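NADH-rubredoxin oxidoreductase (Clostridium acetobutylicum, PDB 3KLJ) catalyses the NADH-dependent reduction of rubredoxin, using one bound FAD per subunit to carry electrons into dioxygen-scavenging chains of an obligate anaerobe. Local coordinates at residues T86-N91 / L233-D238; Y105-I110 / I257-A262. All blocks are in the same frame, centred on the assembly; numbering follows the deposited sequence.

Contact 1: T86-N91 / L233-D238; sequences TSIDPN and LDFIKD
A backbone carbonyl, rather than a side chain, makes the closest approach between the edge strand and the FAD-lining turn: Thr-86 O lies 3.5 Å from CB of Phe-235 and equally near its CA, where a CA-H...O contact forms with an angle of 130° at the hydrogen. This carbonyl belongs to a classic beta bulge, in which Thr-86 and Ser-87 both face Thr-96 of the neighbouring strand, and the Thr-86 hydroxyl is taken up by Thr-96 O. The apolar half of the contact comes from Ile-88, whose CD1 reaches the edge of the Phe-235 ring near its plane, 3.8 Å from CD2. A lighter touch joins the same methyl to CG2 of Ile-236 at 4.3 Å. CB of Phe-235 points at the strand, where it meets Thr-86 O. From there CG lies between the residue's own backbone N and carbonyl carbon (chi1 56°), which starts the ring on its turn off from the strand; the residue lines the FAD pocket and is touched by the cofactor. The short 3-10 turn 234-236 that carries the ring is closed by Ile-236 N bonding to Leu-233 O at 3.1 Å. With only dispersion and a CA-H...O contact across the interface, the fit depends on shape, and the aromatic side chain links a small antiparallel sheet directly to the cofactor site.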
ATOM      1  N   THR A  86       2.361 -12.657  19.087  1.00 22.17           N
ATOM      2  CA  THR A  86       2.852 -13.865  18.427  1.00 21.82           C
ATOM      3  C   THR A  86       1.766 -14.925  18.307  1.00 21.84           C
ATOM      4  O   THR A  86       1.836 -15.773  17.422  1.00 22.25           O
ATOM      5  CB  THR A  86       4.057 -14.506  19.176  1.00 21.47           C
ATOM      6  OG1 THR A  86       3.757 -14.600  20.569  1.00 19.97           O
ATOM      7  CG2 THR A  86       5.329 -13.681  18.986  1.00 21.79           C
ATOM      8  N   SER A  87       0.777 -14.871  19.200  1.00 21.78           N
ATOM      9  CA  SER A  87      -0.269 -15.897  19.300  1.00 22.00           C
ATOM     10  C   SER A  87      -1.620 -15.293  19.637  1.00 21.55           C
ATOM     11  O   SER A  87      -1.694 -14.267  20.319  1.00 21.56           O
ATOM     12  CB  SER A  87       0.077 -16.916  20.393  1.00 22.14           C
ATOM     13  OG  SER A  87       0.706 -18.060  19.861  1.00 23.63           O
ATOM     14  N   ILE A  88      -2.681 -15.943  19.163  1.00 21.17           N
ATOM     15  CA  ILE A  88      -4.048 -15.632  19.567  1.00 20.87           C
ATOM     16  C   ILE A  88      -4.732 -16.919  20.036  1.00 20.80           C
ATOM     17  O   ILE A  88      -4.681 -17.942  19.349  1.00 20.42           O
ATOM     18  CB  ILE A  88      -4.900 -14.987  18.428  1.00 20.85           C
ATOM     19  CG1 ILE A  88      -4.237 -13.730  17.867  1.00 20.06           C
ATOM     20  CG2 ILE A  88      -6.299 -14.627  18.947  1.00 21.28           C
ATOM     21  CD1 ILE A  88      -4.869 -13.237  16.553  1.00 21.08           C
ATOM     22  N   ASP A  89      -5.358 -16.849  21.210  1.00 20.67           N
ATOM     23  CA  ASP A  89      -6.197 -17.920  21.747  1.00 21.18           C
ATOM     24  C   ASP A  89      -7.655 -17.427  21.811  1.00 21.32           C
ATOM     25  O   ASP A  89      -8.095 -16.893  22.832  1.00 21.44           O
ATOM     26  CB  ASP A  89      -5.664 -18.346  23.121  1.00 20.98           C
ATOM     27  CG  ASP A  89      -6.545 -19.366  23.822  1.00 21.42           C
ATOM     28  OD1 ASP A  89      -6.256 -19.646  25.000  1.00 21.60           O
ATOM     29  OD2 ASP A  89      -7.511 -19.891  23.221  1.00 22.42           O
ATOM     30  N   PRO A  90      -8.404 -17.592  20.704  1.00 21.69           N
ATOM     31  CA  PRO A  90      -9.761 -17.055  20.579  1.00 21.70           C
ATOM     32  C   PRO A  90     -10.788 -17.514  21.600  1.00 21.87           C
ATOM     33  O   PRO A  90     -11.685 -16.731  21.924  1.00 21.62           O
ATOM     34  CB  PRO A  90     -10.178 -17.513  19.184  1.00 22.18           C
ATOM     35  CG  PRO A  90      -8.883 -17.468  18.416  1.00 21.93           C
ATOM     36  CD  PRO A  90      -7.902 -18.067  19.399  1.00 21.91           C
ATOM     37  N   ASN A  91     -10.685 -18.755  22.087  1.00 21.78           N
ATOM     38  CA  ASN A  91     -11.663 -19.301  23.031  0.50 21.92           C
ATOM     39  C   ASN A  91     -11.484 -18.759  24.447  1.00 21.87           C
ATOM     40  O   ASN A  91     -12.449 -18.625  25.203  1.00 22.30           O
ATOM     41  CB  ASN A  91     -11.621 -20.834  23.041  0.50 22.02           C
ATOM     42  CG  ASN A  91     -12.011 -21.437  21.708  0.50 22.00           C
ATOM     43  OD1 ASN A  91     -13.116 -21.948  21.545  0.50 23.00           O
ATOM     44  ND2 ASN A  91     -11.108 -21.371  20.744  0.50 22.89           N
ATOM     45  N   LEU A 233       0.488 -11.543   8.901  1.00 20.21           N
ATOM     46  CA  LEU A 233      -0.494 -12.320   9.666  1.00 20.43           C
ATOM     47  C   LEU A 233      -0.015 -13.679  10.211  1.00 20.90           C
ATOM     48  O   LEU A 233      -0.846 -14.531  10.542  1.00 21.00           O
ATOM     49  CB  LEU A 233      -1.779 -12.506   8.829  1.00 20.16           C
ATOM     50  CG  LEU A 233      -1.628 -12.987   7.369  1.00 20.19           C
ATOM     51  CD1 LEU A 233      -0.986 -14.390   7.293  1.00 19.17           C
ATOM     52  CD2 LEU A 233      -2.964 -12.974   6.621  1.00 17.60           C
ATOM     53  N   ASP A 234       1.297 -13.883  10.337  1.00 21.08           N
ATOM     54  CA  ASP A 234       1.847 -15.154  10.827  0.50 21.19           C
ATOM     55  C   ASP A 234       1.294 -15.555  12.195  1.00 21.22           C
ATOM     56  O   ASP A 234       1.138 -16.739  12.484  1.00 21.14           O
ATOM     57  CB  ASP A 234       3.377 -15.111  10.886  0.50 21.30           C
ATOM     58  CG  ASP A 234       3.990 -16.495  11.020  0.50 21.39           C
ATOM     59  OD1 ASP A 234       3.676 -17.363  10.177  0.50 21.50           O
ATOM     60  OD2 ASP A 234       4.777 -16.719  11.963  0.50 21.78           O
ATOM     61  N   PHE A 235       0.995 -14.562  13.037  1.00 21.12           N
ATOM     62  CA  PHE A 235       0.455 -14.805  14.391  1.00 21.68           C
ATOM     63  C   PHE A 235      -0.935 -15.477  14.438  1.00 21.74           C
ATOM     64  O   PHE A 235      -1.387 -15.864  15.508  1.00 21.67           O
ATOM     65  CB  PHE A 235       0.443 -13.510  15.217  1.00 22.06           C
ATOM     66  CG  PHE A 235      -0.310 -12.393  14.565  1.00 22.31           C
ATOM     67  CD1 PHE A 235       0.345 -11.494  13.741  1.00 23.63           C
ATOM     68  CD2 PHE A 235      -1.684 -12.255  14.756  1.00 23.75           C
ATOM     69  CE1 PHE A 235      -0.358 -10.464  13.108  1.00 25.06           C
ATOM     70  CE2 PHE A 235      -2.391 -11.233  14.126  1.00 24.57           C
ATOM     71  CZ  PHE A 235      -1.728 -10.338  13.310  1.00 24.57           C
ATOM     72  N   ILE A 236      -1.618 -15.607  13.298  1.00 21.59           N
ATOM     73  CA  ILE A 236      -2.911 -16.322  13.276  1.00 21.96           C
ATOM     74  C   ILE A 236      -2.771 -17.822  12.993  1.00 22.20           C
ATOM     75  O   ILE A 236      -3.756 -18.552  13.078  1.00 22.15           O
ATOM     76  CB  ILE A 236      -3.957 -15.709  12.263  1.00 21.78           C
ATOM     77  CG1 ILE A 236      -3.618 -16.086  10.808  1.00 22.11           C
ATOM     78  CG2 ILE A 236      -4.123 -14.211  12.481  1.00 21.27           C
ATOM     79  CD1 ILE A 236      -4.765 -15.878   9.809  1.00 23.62           C
ATOM     80  N   LYS A 237      -1.550 -18.262  12.676  1.00 22.79           N
ATOM     81  CA  LYS A 237      -1.265 -19.620  12.148  1.00 23.62           C
ATOM     82  C   LYS A 237      -1.903 -20.822  12.865  1.00 23.54           C
ATOM     83  O   LYS A 237      -2.223 -21.833  12.223  1.00 24.24           O
ATOM     84  CB  LYS A 237       0.251 -19.857  12.019  1.00 23.75           C
ATOM     85  CG  LYS A 237       1.011 -19.877  13.343  1.00 24.58           C
ATOM     86  CD  LYS A 237       2.324 -20.664  13.255  1.00 27.43           C
ATOM     87  CE  LYS A 237       3.512 -19.757  12.958  1.00 29.23           C
ATOM     88  NZ  LYS A 237       3.757 -18.769  14.052  1.00 30.39           N
ATOM     89  N   ASP A 238      -2.070 -20.713  14.181  1.00 23.23           N
ATOM     90  CA  ASP A 238      -2.621 -21.827  14.953  0.50 22.95           C
ATOM     91  C   ASP A 238      -4.138 -21.744  15.129  1.00 22.64           C
ATOM     92  O   ASP A 238      -4.761 -22.680  15.625  1.00 23.04           O
ATOM     93  CB  ASP A 238      -1.922 -21.948  16.310  0.50 23.06           C
ATOM     94  CG  ASP A 238      -0.562 -22.614  16.207  0.50 22.96           C
ATOM     95  OD1 ASP A 238      -0.207 -23.091  15.106  0.50 22.28           O
ATOM     96  OD2 ASP A 238       0.151 -22.666  17.232  0.50 23.36           O
TER

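Contact 2: Y105-I110 / I257-A262; sequences YEKLII and IKDIYA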
ATOM      1  N   TYR A 105      -8.863  -9.885  26.193  1.00 20.61           N
ATOM      2  CA  TYR A 105      -9.720  -8.923  25.512  1.00 20.20           C
ATOM      3  C   TYR A 105     -11.174  -9.367  25.566  1.00 20.29           C
ATOM      4  O   TYR A 105     -11.450 -10.536  25.800  1.00 18.97           O
ATOM      5  CB  TYR A 105      -9.286  -8.768  24.045  1.00 20.22           C
ATOM      6  CG  TYR A 105      -9.428 -10.025  23.202  1.00 20.43           C
ATOM      7  CD1 TYR A 105     -10.656 -10.367  22.629  1.00 20.35           C
ATOM      8  CD2 TYR A 105      -8.335 -10.868  22.972  1.00 20.16           C
ATOM      9  CE1 TYR A 105     -10.801 -11.510  21.858  1.00 19.80           C
ATOM     10  CE2 TYR A 105      -8.469 -12.017  22.194  1.00 19.32           C
ATOM     11  CZ  TYR A 105      -9.708 -12.327  21.642  1.00 19.92           C
ATOM     12  OH  TYR A 105      -9.873 -13.457  20.878  1.00 21.70           O
ATOM     13  N   GLU A 106     -12.094  -8.434  25.322  1.00 20.54           N
ATOM     14  CA  GLU A 106     -13.491  -8.785  25.055  1.00 21.23           C
ATOM     15  C   GLU A 106     -13.687  -8.788  23.532  1.00 20.84           C
ATOM     16  O   GLU A 106     -14.344  -9.671  22.977  1.00 20.93           O
ATOM     17  CB  GLU A 106     -14.457  -7.808  25.730  1.00 21.41           C
ATOM     18  CG  GLU A 106     -14.246  -7.635  27.236  1.00 24.69           C
ATOM     19  CD  GLU A 106     -15.348  -6.815  27.907  1.00 28.81           C
ATOM     20  OE1 GLU A 106     -16.322  -6.440  27.212  1.00 31.06           O
ATOM     21  OE2 GLU A 106     -15.244  -6.545  29.130  1.00 30.44           O
ATOM     22  N   LYS A 107     -13.115  -7.787  22.869  1.00 20.82           N
ATOM     23  CA  LYS A 107     -13.051  -7.746  21.409  1.00 20.68           C
ATOM     24  C   LYS A 107     -11.634  -7.488  20.909  1.00 20.01           C
ATOM     25  O   LYS A 107     -10.895  -6.688  21.497  1.00 19.65           O
ATOM     26  CB  LYS A 107     -14.000  -6.688  20.851  1.00 21.40           C
ATOM     27  CG  LYS A 107     -15.345  -7.250  20.460  1.00 22.85           C
ATOM     28  CD  LYS A 107     -16.429  -6.861  21.400  1.00 24.11           C
ATOM     29  CE  LYS A 107     -17.749  -7.381  20.861  1.00 25.81           C
ATOM     30  NZ  LYS A 107     -18.869  -6.971  21.743  1.00 27.72           N
ATOM     31  N   LEU A 108     -11.267  -8.179  19.829  1.00 18.98           N
ATOM     32  CA  LEU A 108      -9.949  -8.065  19.231  1.00 17.86           C
ATOM     33  C   LEU A 108     -10.059  -7.502  17.818  1.00 17.94           C
ATOM     34  O   LEU A 108     -10.807  -8.025  16.984  1.00 17.26           O
ATOM     35  CB  LEU A 108      -9.246  -9.437  19.202  1.00 17.67           C
ATOM     36  CG  LEU A 108      -7.831  -9.507  18.602  1.00 17.41           C
ATOM     37  CD1 LEU A 108      -6.830  -8.693  19.425  1.00 16.19           C
ATOM     38  CD2 LEU A 108      -7.335 -10.938  18.438  1.00 15.41           C
ATOM     39  N   ILE A 109      -9.317  -6.433  17.550  1.00 17.11           N
ATOM     40  CA  ILE A 109      -9.260  -5.879  16.203  1.00 17.32           C
ATOM     41  C   ILE A 109      -7.852  -6.082  15.661  1.00 17.56           C
ATOM     42  O   ILE A 109      -6.890  -5.523  16.205  1.00 18.06           O
ATOM     43  CB  ILE A 109      -9.621  -4.384  16.197  1.00 17.48           C
ATOM     44  CG1 ILE A 109     -11.053  -4.180  16.727  1.00 17.54           C
ATOM     45  CG2 ILE A 109      -9.436  -3.784  14.804  1.00 16.51           C
ATOM     46  CD1 ILE A 109     -11.438  -2.718  16.905  1.00 16.55           C
ATOM     47  N   ILE A 110      -7.728  -6.897  14.618  1.00 17.22           N
ATOM     48  CA  ILE A 110      -6.423  -7.159  13.990  1.00 17.18           C
ATOM     49  C   ILE A 110      -6.133  -6.147  12.877  1.00 17.29           C
ATOM     50  O   ILE A 110      -6.816  -6.113  11.837  1.00 16.86           O
ATOM     51  CB  ILE A 110      -6.328  -8.608  13.433  1.00 16.92           C
ATOM     52  CG1 ILE A 110      -6.593  -9.629  14.538  1.00 17.03           C
ATOM     53  CG2 ILE A 110      -4.958  -8.847  12.788  1.00 16.30           C
ATOM     54  CD1 ILE A 110      -6.818 -11.073  14.025  1.00 16.09           C
ATOM     55  N   ILE A 257     -14.032 -15.740  13.010  1.00 17.96           N
ATOM     56  CA  ILE A 257     -14.158 -16.086  14.432  1.00 18.01           C
ATOM     57  C   ILE A 257     -14.858 -14.980  15.195  1.00 18.07           C
ATOM     58  O   ILE A 257     -14.498 -13.809  15.075  1.00 17.77           O
ATOM     59  CB  ILE A 257     -12.758 -16.348  15.069  1.00 17.97           C
ATOM     60  CG1 ILE A 257     -12.037 -17.502  14.356  1.00 17.67           C
ATOM     61  CG2 ILE A 257     -12.855 -16.577  16.583  1.00 17.60           C
ATOM     62  CD1 ILE A 257     -12.764 -18.863  14.392  1.00 18.86           C
ATOM     63  N   LYS A 258     -15.841 -15.363  15.997  1.00 18.63           N
ATOM     64  CA  LYS A 258     -16.617 -14.413  16.788  1.00 19.55           C
ATOM     65  C   LYS A 258     -15.711 -13.485  17.597  1.00 18.81           C
ATOM     66  O   LYS A 258     -14.706 -13.924  18.170  1.00 18.53           O
ATOM     67  CB  LYS A 258     -17.592 -15.151  17.715  1.00 20.28           C
ATOM     68  CG  LYS A 258     -18.750 -14.280  18.233  1.00 24.69           C
ATOM     69  CD  LYS A 258     -19.680 -13.856  17.080  1.00 30.64           C
ATOM     70  CE  LYS A 258     -20.575 -12.670  17.448  1.00 33.48           C
ATOM     71  NZ  LYS A 258     -20.876 -11.853  16.223  1.00 35.22           N
ATOM     72  N   ASP A 259     -16.062 -12.198  17.599  1.00 18.46           N
ATOM     73  CA  ASP A 259     -15.436 -11.187  18.463  1.00 18.21           C
ATOM     74  C   ASP A 259     -14.012 -10.830  18.053  1.00 18.01           C
ATOM     75  O   ASP A 259     -13.330 -10.035  18.734  1.00 17.50           O
ATOM     76  CB  ASP A 259     -15.504 -11.602  19.936  1.00 18.02           C
ATOM     77  CG  ASP A 259     -16.911 -11.527  20.500  1.00 18.24           C
ATOM     78  OD1 ASP A 259     -17.186 -12.260  21.465  1.00 19.28           O
ATOM     79  OD2 ASP A 259     -17.735 -10.731  19.998  1.00 18.54           O
ATOM     80  N   ILE A 260     -13.584 -11.386  16.920  1.00 17.94           N
ATOM     81  CA  ILE A 260     -12.343 -10.964  16.272  1.00 17.66           C
ATOM     82  C   ILE A 260     -12.607 -10.258  14.938  1.00 17.97           C
ATOM     83  O   ILE A 260     -13.286 -10.800  14.052  1.00 18.42           O
ATOM     84  CB  ILE A 260     -11.383 -12.142  16.037  1.00 17.75           C
ATOM     85  CG1 ILE A 260     -11.081 -12.869  17.356  1.00 17.19           C
ATOM     86  CG2 ILE A 260     -10.095 -11.630  15.331  1.00 16.51           C
ATOM     87  CD1 ILE A 260     -10.058 -13.990  17.224  1.00 17.03           C
ATOM     88  N   TYR A 261     -12.045  -9.061  14.799  1.00 17.86           N
ATOM     89  CA  TYR A 261     -12.188  -8.233  13.601  1.00 18.14           C
ATOM     90  C   TYR A 261     -10.826  -8.045  12.958  1.00 18.34           C
ATOM     91  O   TYR A 261      -9.802  -8.274  13.598  1.00 18.30           O
ATOM     92  CB  TYR A 261     -12.741  -6.845  13.951  1.00 17.84           C
ATOM     93  CG  TYR A 261     -14.064  -6.867  14.687  1.00 18.45           C
ATOM     94  CD1 TYR A 261     -14.124  -7.213  16.040  1.00 17.54           C
ATOM     95  CD2 TYR A 261     -15.253  -6.544  14.036  1.00 16.58           C
ATOM     96  CE1 TYR A 261     -15.337  -7.229  16.728  1.00 18.83           C
ATOM     97  CE2 TYR A 261     -16.467  -6.561  14.717  1.00 17.79           C
ATOM     98  CZ  TYR A 261     -16.497  -6.904  16.059  1.00 18.44           C
ATOM     99  OH  TYR A 261     -17.686  -6.929  16.741  1.00 20.84           O
ATOM    100  N   ALA A 262     -10.827  -7.626  11.695  1.00 18.39           N
ATOM    101  CA  ALA A 262      -9.610  -7.192  11.017  1.00 18.77           C
ATOM    102  C   ALA A 262      -9.915  -6.051  10.042  1.00 18.92           C
ATOM    103  O   ALA A 262     -11.055  -5.872   9.619  1.00 19.03           O
ATOM    104  CB  ALA A 262      -8.952  -8.361  10.297  1.00 18.79           C
TER
HETATM  105  O   HOH W   1     -12.220 -14.408  20.354  1.00 20.66           O
HETATM  106  O   HOH W   2     -19.825  -6.033  18.716  1.00 36.31           O
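Tyr-105 and Ile-260 meet at about a right angle, the phenol oxygen of the first lying 3.7 Å from CD1 of the second. The tyrosine bends back over the residues that follow it: CG sits between N and the carbonyl carbon (chi1 64°), and CB of Leu-108 fills one ring face, 3.6 Å above its centre. Its hydroxyl is joined to a water at 2.6 Å. On the same side of the sheet, CG2 of Ile-260 is the bump that faces the shallow gap between Ile-110 CD1, 3.6 Å away, and Leu-108 CD2. Next along, the small Ala-262 packs its CB against Ile-110 CB. Apart from Tyr-105, which precedes the strand, these side chains project from paired parallel strands, 107-110 and 260-262, the second being an edge strand of the five-stranded parallel sheet in the FAD-binding Rossmann-type domain. Three backbone bonds between residues 108-110 and 259-261 fix the register. On the other face, the Tyr-261 ring presents its edge to Leu-108 O and to CG of Lys-107, which lies 3.7 Å from CE1. A bend at chi2 (107°) turns CD of the lysine aside; farther on, CE lies 3.5 Å from Asp-259 OD2. NZ stays 4.3 Å from that oxygen, too far for a salt bridge, and is weakly bonded to a water that also bonds Tyr-261 OH; Asp-259 OD1 is paired with Lys-93.

In the fold
Both contacts are mainly buried and meet on strand 107-110, showing how one cofactor domain is built from pieces distant in sequence. Contact 2 lies within the parallel sheet, so main-chain bonding sets its register and side chains pack to either face, with charged groups confined to the end where the strands begin. Contact 1 sets a strand of the smaller antiparallel sheet against a cofactor-lining turn, and has packing in place of strand pairing. The two are continuous: Phe-235 CZ lies 3.6 Å from Ile-110 CG2, Ile-88 CD1 meets Ile-110 CD1 at 3.9 Å, and Pro-90 CA rests 3.6 Å from Tyr-105 OH.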